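Local atomic coordinates of Poly(Beta-D-mannuronate) lyase (Pseudopedobacter saltans, PDB entry 7O79), a protein that probably cleaves poly(beta-D-mannuronate), the mannuronate part of alginate, as a beta-helical polysaccharide lyase of family 6. Residues E286-E289 against K295-P298; E297-A302 against G307-Y312. All coordinates share one frame; numbering follows the deposited sequence.

Contact 1 of 2, residues E286-E289 against K295-P298; sequences EYIE and KYEP
Glu286 and Tyr296 each hold CG anti to the backbone N (chi1 -171° and 179°), and from there the extended glutamate chain and the tyrosine ring come together. Both belong to the long loop that leaves strand 280-283 of the parallel beta-helix. The carboxylate arrives at the ring's edge, with OE2 of Glu286 lying 3.8 Å from CE1 of Tyr296 and the two flat groups nearly perpendicular, 86° apart. No direct hydrogen bond joins the segments. Instead, one water donates to OE1 of Glu286 at 2.7 Å and accepts from OH of Tyr296 at 2.8 Å. A long acid suits this place because its other oxygen, OE2, is used as well, in a salt bridge to Arg311 and as acceptor for the backbone N of Gln347. These bonds satisfy the buried carboxylate. Tyrosine supplies both a hydroxyl for the water and a flat body that can lie beneath the chain: N of Pro298, two residues on, lies over the centre of the Tyr296 ring, 3.9 Å above its plane. The branched Ile288 packs against the phenol end, where its CG2 meets OH of Tyr296 at 3.3 Å.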
ATOM      1  N   GLU A 286     -11.212  -3.086  18.805  1.00 19.92           N
ATOM      2  CA  GLU A 286     -11.549  -4.188  19.693  1.00 22.16           C
ATOM      3  C   GLU A 286     -11.086  -3.929  21.121  1.00 22.33           C
ATOM      4  O   GLU A 286      -9.917  -3.610  21.355  1.00 23.79           O
ATOM      5  CB  GLU A 286     -10.953  -5.502  19.197  1.00 21.82           C
ATOM      6  CG  GLU A 286     -11.520  -6.643  20.020  1.00 21.98           C
ATOM      7  CD  GLU A 286     -11.099  -8.003  19.549  1.00 24.96           C
ATOM      8  OE1 GLU A 286      -9.894  -8.231  19.294  1.00 23.38           O
ATOM      9  OE2 GLU A 286     -11.998  -8.857  19.472  1.00 23.58           O
ATOM     10  N   TYR A 287     -12.001  -4.092  22.072  1.00 24.95           N
ATOM     11  CA  TYR A 287     -11.671  -4.034  23.495  1.00 24.43           C
ATOM     12  C   TYR A 287     -10.998  -5.334  23.922  1.00 22.59           C
ATOM     13  O   TYR A 287     -11.517  -6.414  23.637  1.00 26.35           O
ATOM     14  CB  TYR A 287     -12.950  -3.816  24.296  1.00 22.62           C
ATOM     15  CG  TYR A 287     -12.789  -3.759  25.798  1.00 24.22           C
ATOM     16  CD1 TYR A 287     -12.241  -2.637  26.427  1.00 24.14           C
ATOM     17  CD2 TYR A 287     -13.194  -4.832  26.597  1.00 23.14           C
ATOM     18  CE1 TYR A 287     -12.115  -2.587  27.818  1.00 25.44           C
ATOM     19  CE2 TYR A 287     -13.067  -4.793  27.965  1.00 22.02           C
ATOM     20  CZ  TYR A 287     -12.542  -3.674  28.577  1.00 27.48           C
ATOM     21  OH  TYR A 287     -12.435  -3.655  29.949  1.00 30.76           O
ATOM     22  N   ILE A 288      -9.848  -5.243  24.601  1.00 24.61           N
ATOM     23  CA  ILE A 288      -9.086  -6.423  25.007  1.00 26.55           C
ATOM     24  C   ILE A 288      -8.707  -6.418  26.478  1.00 26.26           C
ATOM     25  O   ILE A 288      -8.026  -7.342  26.928  1.00 23.93           O
ATOM     26  CB  ILE A 288      -7.813  -6.615  24.150  1.00 24.69           C
ATOM     27  CG1 ILE A 288      -6.780  -5.527  24.477  1.00 26.82           C
ATOM     28  CG2 ILE A 288      -8.135  -6.687  22.666  1.00 23.60           C
ATOM     29  CD1 ILE A 288      -5.377  -5.829  23.965  1.00 31.34           C
ATOM     30  N   GLU A 289      -9.105  -5.405  27.249  1.00 26.52           N
ATOM     31  CA  GLU A 289      -8.627  -5.328  28.624  1.00 26.26           C
ATOM     32  C   GLU A 289      -9.119  -6.511  29.440  1.00 26.18           C
ATOM     33  O   GLU A 289      -8.397  -7.017  30.305  1.00 24.72           O
ATOM     34  CB  GLU A 289      -9.058  -4.010  29.267  1.00 27.97           C
ATOM     35  CG  GLU A 289      -8.576  -3.823  30.717  1.00 32.83           C
ATOM     36  CD  GLU A 289      -7.062  -3.960  30.878  1.00 43.81           C
ATOM     37  OE1 GLU A 289      -6.619  -4.869  31.618  1.00 49.91           O
ATOM     38  OE2 GLU A 289      -6.312  -3.185  30.244  1.00 45.46           O
ATOM     39  N   LYS A 295     -17.431 -15.784  25.815  1.00 24.79           N
ATOM     40  CA  LYS A 295     -17.186 -16.239  24.451  1.00 28.05           C
ATOM     41  C   LYS A 295     -15.971 -15.593  23.798  1.00 26.30           C
ATOM     42  O   LYS A 295     -15.599 -16.008  22.691  1.00 24.73           O
ATOM     43  CB  LYS A 295     -18.427 -15.988  23.581  1.00 28.91           C
ATOM     44  CG  LYS A 295     -19.695 -16.586  24.197  1.00 30.93           C
ATOM     45  CD  LYS A 295     -20.672 -17.034  23.148  1.00 35.40           C
ATOM     46  CE  LYS A 295     -21.859 -17.787  23.785  1.00 42.89           C
ATOM     47  NZ  LYS A 295     -21.409 -18.925  24.644  1.00 46.01           N
ATOM     48  N   TYR A 296     -15.345 -14.616  24.455  1.00 23.30           N
ATOM     49  CA  TYR A 296     -14.221 -13.886  23.874  1.00 23.79           C
ATOM     50  C   TYR A 296     -13.091 -14.829  23.495  1.00 24.42           C
ATOM     51  O   TYR A 296     -12.621 -15.614  24.322  1.00 23.93           O
ATOM     52  CB  TYR A 296     -13.739 -12.822  24.863  1.00 23.48           C
ATOM     53  CG  TYR A 296     -12.548 -11.995  24.417  1.00 23.15           C
ATOM     54  CD1 TYR A 296     -12.430 -11.525  23.119  1.00 23.76           C
ATOM     55  CD2 TYR A 296     -11.563 -11.648  25.323  1.00 23.96           C
ATOM     56  CE1 TYR A 296     -11.331 -10.746  22.730  1.00 22.65           C
ATOM     57  CE2 TYR A 296     -10.477 -10.866  24.954  1.00 20.44           C
ATOM     58  CZ  TYR A 296     -10.357 -10.427  23.671  1.00 22.64           C
ATOM     59  OH  TYR A 296      -9.258  -9.667  23.335  1.00 21.69           O
ATOM     60  N   GLU A 297     -12.671 -14.763  22.223  1.00 25.57           N
ATOM     61  CA  GLU A 297     -11.516 -15.506  21.725  1.00 24.62           C
ATOM     62  C   GLU A 297     -10.428 -14.500  21.363  1.00 25.51           C
ATOM     63  O   GLU A 297     -10.401 -13.973  20.234  1.00 24.04           O
ATOM     64  CB  GLU A 297     -11.888 -16.375  20.517  1.00 27.17           C
ATOM     65  CG  GLU A 297     -13.100 -17.280  20.794  1.00 34.05           C
ATOM     66  CD  GLU A 297     -13.601 -18.030  19.553  1.00 43.26           C
ATOM     67  OE1 GLU A 297     -14.280 -19.068  19.726  1.00 43.37           O
ATOM     68  OE2 GLU A 297     -13.276 -17.614  18.418  1.00 41.37           O
ATOM     69  N   PRO A 298      -9.504 -14.206  22.275  1.00 25.44           N
ATOM     70  CA  PRO A 298      -8.498 -13.175  21.999  1.00 24.36           C
ATOM     71  C   PRO A 298      -7.491 -13.605  20.950  1.00 24.64           C
ATOM     72  O   PRO A 298      -7.199 -14.789  20.772  1.00 24.11           O
ATOM     73  CB  PRO A 298      -7.824 -12.969  23.362  1.00 24.38           C
ATOM     74  CG  PRO A 298      -7.960 -14.302  24.039  1.00 27.08           C
ATOM     75  CD  PRO A 298      -9.321 -14.825  23.603  1.00 26.12           C
TER
HETATM   76  O   HOH W   1      -8.388  -9.938  20.665  1.00 23.30           O

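Contact 2 of 2, residues E297-A302 against G307-Y312; sequences EPILRA and GRVPRY
The carbonyl oxygen of Glu297 is gripped by both terminal nitrogens of Arg311, NH2 at 2.8 Å and NH1 at 2.9 Å. Both bonds come from the end nitrogens, so the grip is end-on, with the oxygen close to the guanidinium plane; NH2 approaches in the carbonyl plane, whereas NH1 stands 36° above it. The chain, extended from CG to NE, crosses Ile299 at about a right angle, and CD1 of Ile299 rests over the centre of the guanidinium, 3.9 Å above the plane of Arg311. Shortened to an alanine here, the side chain is likely to leave the Glu297 carbonyl without its two donors, Glu286 without its salt-bridge mate and the Ile299 methyl without the flat surface beneath it.

The segments form a short, weakly bonded beta hairpin. N of Val309 donates to O of Ile299 at 2.9 Å, but in the other direction a water takes the place of a direct bond, accepting from N of Ile299 at 3.1 Å and donating to O of Val309 at 2.8 Å. Farther along, N of Arg301 gives a nearly straight bond (173°) to O of Gly307 at 3.1 Å. Glycine suits that place, since its phi is positive (75°). The beta-branched Ile299 and Val309 touch through their CG2 methyls. Arg301 bends at chi2 and chi3, bringing one face of its guanidinium over CG2 of Val309, off-centre toward the rim, while NH1 reaches Ser183. The aliphatic part of Arg308 packs through CD and CB on CB of the Pro298 ring.

The hairpin of strands 299-300 and 308-309 stands apart from the parallel strands of the beta-helix, inserted between strands 280-283 and 319-328, with O of Arg311 accepting a hydrogen bond from NH1 of Arg235, in strand 230-236.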
ATOM      1  N   GLU A 297     -12.671 -14.763  22.223  1.00 25.57           N
ATOM      2  CA  GLU A 297     -11.516 -15.506  21.725  1.00 24.62           C
ATOM      3  C   GLU A 297     -10.428 -14.500  21.363  1.00 25.51           C
ATOM      4  O   GLU A 297     -10.401 -13.973  20.234  1.00 24.04           O
ATOM      5  CB  GLU A 297     -11.888 -16.375  20.517  1.00 27.17           C
ATOM      6  CG  GLU A 297     -13.100 -17.280  20.794  1.00 34.05           C
ATOM      7  CD  GLU A 297     -13.601 -18.030  19.553  1.00 43.26           C
ATOM      8  OE1 GLU A 297     -14.280 -19.068  19.726  1.00 43.37           O
ATOM      9  OE2 GLU A 297     -13.276 -17.614  18.418  1.00 41.37           O
ATOM     10  N   PRO A 298      -9.504 -14.206  22.275  1.00 25.44           N
ATOM     11  CA  PRO A 298      -8.498 -13.175  21.999  1.00 24.36           C
ATOM     12  C   PRO A 298      -7.491 -13.605  20.950  1.00 24.64           C
ATOM     13  O   PRO A 298      -7.199 -14.789  20.772  1.00 24.11           O
ATOM     14  CB  PRO A 298      -7.824 -12.969  23.362  1.00 24.38           C
ATOM     15  CG  PRO A 298      -7.960 -14.302  24.039  1.00 27.08           C
ATOM     16  CD  PRO A 298      -9.321 -14.825  23.603  1.00 26.12           C
ATOM     17  N   ILE A 299      -6.965 -12.609  20.238  1.00 24.44           N
ATOM     18  CA  ILE A 299      -5.822 -12.805  19.355  1.00 22.68           C
ATOM     19  C   ILE A 299      -4.586 -12.798  20.249  1.00 25.46           C
ATOM     20  O   ILE A 299      -4.270 -11.780  20.867  1.00 21.38           O
ATOM     21  CB  ILE A 299      -5.731 -11.715  18.279  1.00 23.26           C
ATOM     22  CG1 ILE A 299      -7.042 -11.595  17.476  1.00 25.39           C
ATOM     23  CG2 ILE A 299      -4.531 -11.960  17.374  1.00 20.94           C
ATOM     24  CD1 ILE A 299      -7.439 -12.839  16.672  1.00 25.42           C
ATOM     25  N   LEU A 300      -3.897 -13.936  20.329  1.00 23.79           N
ATOM     26  CA  LEU A 300      -2.760 -14.090  21.224  1.00 24.69           C
ATOM     27  C   LEU A 300      -1.507 -13.471  20.623  1.00 25.56           C
ATOM     28  O   LEU A 300      -1.307 -13.509  19.408  1.00 25.39           O
ATOM     29  CB  LEU A 300      -2.520 -15.575  21.505  1.00 27.73           C
ATOM     30  CG  LEU A 300      -3.661 -16.369  22.163  1.00 26.36           C
ATOM     31  CD1 LEU A 300      -3.219 -17.826  22.462  1.00 29.85           C
ATOM     32  CD2 LEU A 300      -4.125 -15.655  23.445  1.00 23.15           C
ATOM     33  N   ARG A 301      -0.672 -12.890  21.484  1.00 23.66           N
ATOM     34  CA  ARG A 301       0.622 -12.341  21.083  1.00 26.81           C
ATOM     35  C   ARG A 301       1.517 -12.255  22.314  1.00 27.79           C
ATOM     36  O   ARG A 301       1.194 -11.539  23.265  1.00 25.93           O
ATOM     37  CB  ARG A 301       0.439 -10.957  20.434  1.00 26.07           C
ATOM     38  CG  ARG A 301       1.619 -10.479  19.583  1.00 32.82           C
ATOM     39  CD  ARG A 301       1.876 -11.351  18.341  1.00 30.69           C
ATOM     40  NE  ARG A 301       0.641 -11.828  17.700  1.00 33.62           N
ATOM     41  CZ  ARG A 301      -0.108 -11.119  16.853  1.00 35.40           C
ATOM     42  NH1 ARG A 301       0.224  -9.869  16.513  1.00 32.53           N
ATOM     43  NH2 ARG A 301      -1.202 -11.666  16.340  1.00 36.68           N
ATOM     44  N   ALA A 302       2.638 -12.972  22.297  1.00 26.82           N
ATOM     45  CA  ALA A 302       3.581 -12.904  23.401  1.00 27.21           C
ATOM     46  C   ALA A 302       4.316 -11.569  23.386  1.00 27.97           C
ATOM     47  O   ALA A 302       4.447 -10.913  22.346  1.00 29.72           O
ATOM     48  CB  ALA A 302       4.589 -14.046  23.310  1.00 30.20           C
ATOM     49  N   GLY A 307      -0.778 -10.270  26.867  1.00 26.42           N
ATOM     50  CA  GLY A 307      -0.653 -11.505  26.124  1.00 27.50           C
ATOM     51  C   GLY A 307      -1.545 -11.588  24.911  1.00 27.61           C
ATOM     52  O   GLY A 307      -1.762 -12.686  24.395  1.00 27.57           O
ATOM     53  N   ARG A 308      -2.081 -10.458  24.441  1.00 22.92           N
ATOM     54  CA  ARG A 308      -3.038 -10.467  23.343  1.00 21.72           C
ATOM     55  C   ARG A 308      -3.051  -9.094  22.684  1.00 26.50           C
ATOM     56  O   ARG A 308      -2.561  -8.123  23.253  1.00 24.89           O
ATOM     57  CB  ARG A 308      -4.432 -10.859  23.844  1.00 25.06           C
ATOM     58  CG  ARG A 308      -4.967  -9.991  24.961  1.00 23.03           C
ATOM     59  CD  ARG A 308      -6.357 -10.451  25.384  1.00 27.18           C
ATOM     60  NE  ARG A 308      -6.846  -9.771  26.584  1.00 27.90           N
ATOM     61  CZ  ARG A 308      -6.796 -10.298  27.805  1.00 26.74           C
ATOM     62  NH1 ARG A 308      -6.257 -11.496  27.981  1.00 26.81           N
ATOM     63  NH2 ARG A 308      -7.261  -9.622  28.851  1.00 26.38           N
ATOM     64  N   VAL A 309      -3.597  -9.028  21.466  1.00 26.93           N
ATOM     65  CA  VAL A 309      -3.730  -7.770  20.731  1.00 25.31           C
ATOM     66  C   VAL A 309      -5.178  -7.646  20.228  1.00 27.12           C
ATOM     67  O   VAL A 309      -5.908  -8.638  20.165  1.00 24.09           O
ATOM     68  CB  VAL A 309      -2.733  -7.675  19.552  1.00 25.31           C
ATOM     69  CG1 VAL A 309      -1.299  -7.711  20.066  1.00 26.46           C
ATOM     70  CG2 VAL A 309      -2.981  -8.797  18.538  1.00 28.75           C
ATOM     71  N   PRO A 310      -5.607  -6.430  19.888  1.00 25.10           N
ATOM     72  CA  PRO A 310      -6.953  -6.299  19.321  1.00 22.03           C
ATOM     73  C   PRO A 310      -6.963  -6.745  17.875  1.00 24.15           C
ATOM     74  O   PRO A 310      -5.958  -6.653  17.164  1.00 23.53           O
ATOM     75  CB  PRO A 310      -7.272  -4.800  19.447  1.00 25.59           C
ATOM     76  CG  PRO A 310      -6.041  -4.130  19.869  1.00 27.68           C
ATOM     77  CD  PRO A 310      -4.959  -5.124  20.112  1.00 26.88           C
ATOM     78  N   ARG A 311      -8.132  -7.245  17.453  1.00 21.02           N
ATOM     79  CA  ARG A 311      -8.367  -7.519  16.039  1.00 24.10           C
ATOM     80  C   ARG A 311      -8.235  -6.246  15.206  1.00 24.35           C
ATOM     81  O   ARG A 311      -7.683  -6.277  14.100  1.00 23.97           O
ATOM     82  CB  ARG A 311      -9.754  -8.138  15.851  1.00 23.98           C
ATOM     83  CG  ARG A 311      -9.815  -9.653  16.177  1.00 20.01           C
ATOM     84  CD  ARG A 311     -11.259 -10.091  16.395  1.00 18.72           C
ATOM     85  NE  ARG A 311     -11.327 -11.550  16.502  1.00 26.71           N
ATOM     86  CZ  ARG A 311     -11.215 -12.223  17.645  1.00 26.69           C
ATOM     87  NH1 ARG A 311     -11.065 -11.569  18.792  1.00 21.50           N
ATOM     88  NH2 ARG A 311     -11.265 -13.547  17.644  1.00 23.37           N
ATOM     89  N   TYR A 312      -8.752  -5.122  15.719  1.00 25.30           N
ATOM     90  CA  TYR A 312      -8.628  -3.800  15.090  1.00 25.21           C
ATOM     91  C   TYR A 312      -8.257  -2.772  16.157  1.00 21.51           C
ATOM     92  O   TYR A 312      -8.848  -2.766  17.239  1.00 23.65           O
ATOM     93  CB  TYR A 312      -9.940  -3.381  14.384  1.00 22.54           C
ATOM     94  CG  TYR A 312     -10.235  -4.209  13.145  1.00 26.71           C
ATOM     95  CD1 TYR A 312     -10.881  -5.439  13.253  1.00 27.59           C
ATOM     96  CD2 TYR A 312      -9.842  -3.778  11.877  1.00 24.72           C
ATOM     97  CE1 TYR A 312     -11.126  -6.225  12.141  1.00 27.17           C
ATOM     98  CE2 TYR A 312     -10.103  -4.550  10.748  1.00 26.56           C
ATOM     99  CZ  TYR A 312     -10.746  -5.779  10.897  1.00 29.38           C
ATOM    100  OH  TYR A 312     -11.024  -6.570   9.805  1.00 29.71           O
TER
HETATM  101  O   HOH W   1      -8.388  -9.938  20.665  1.00 23.30           O

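How the contacts relate
Contacts 1 and 2 are consecutive parts of one excursion from the beta-helix, their centres about 7 Å apart, with Glu297 and Pro298 common to both. The chain through 286-289 runs beside 307-312 and is probably tied to it by two hydrogen bonds, from NE of Arg308 to O of Ile288 at 2.7 Å and between N of Glu286 and O of Tyr312 at 2.9 Å. Between them, CG2 of Ile288 packs on CA of Pro310 at 3.6 Å. One water serves both contacts, linking Glu286 and Tyr296 to the backbones of Ile299 and Val309. Arg311 of contact 2 is where the acid of contact 1 and the shared Glu297 meet.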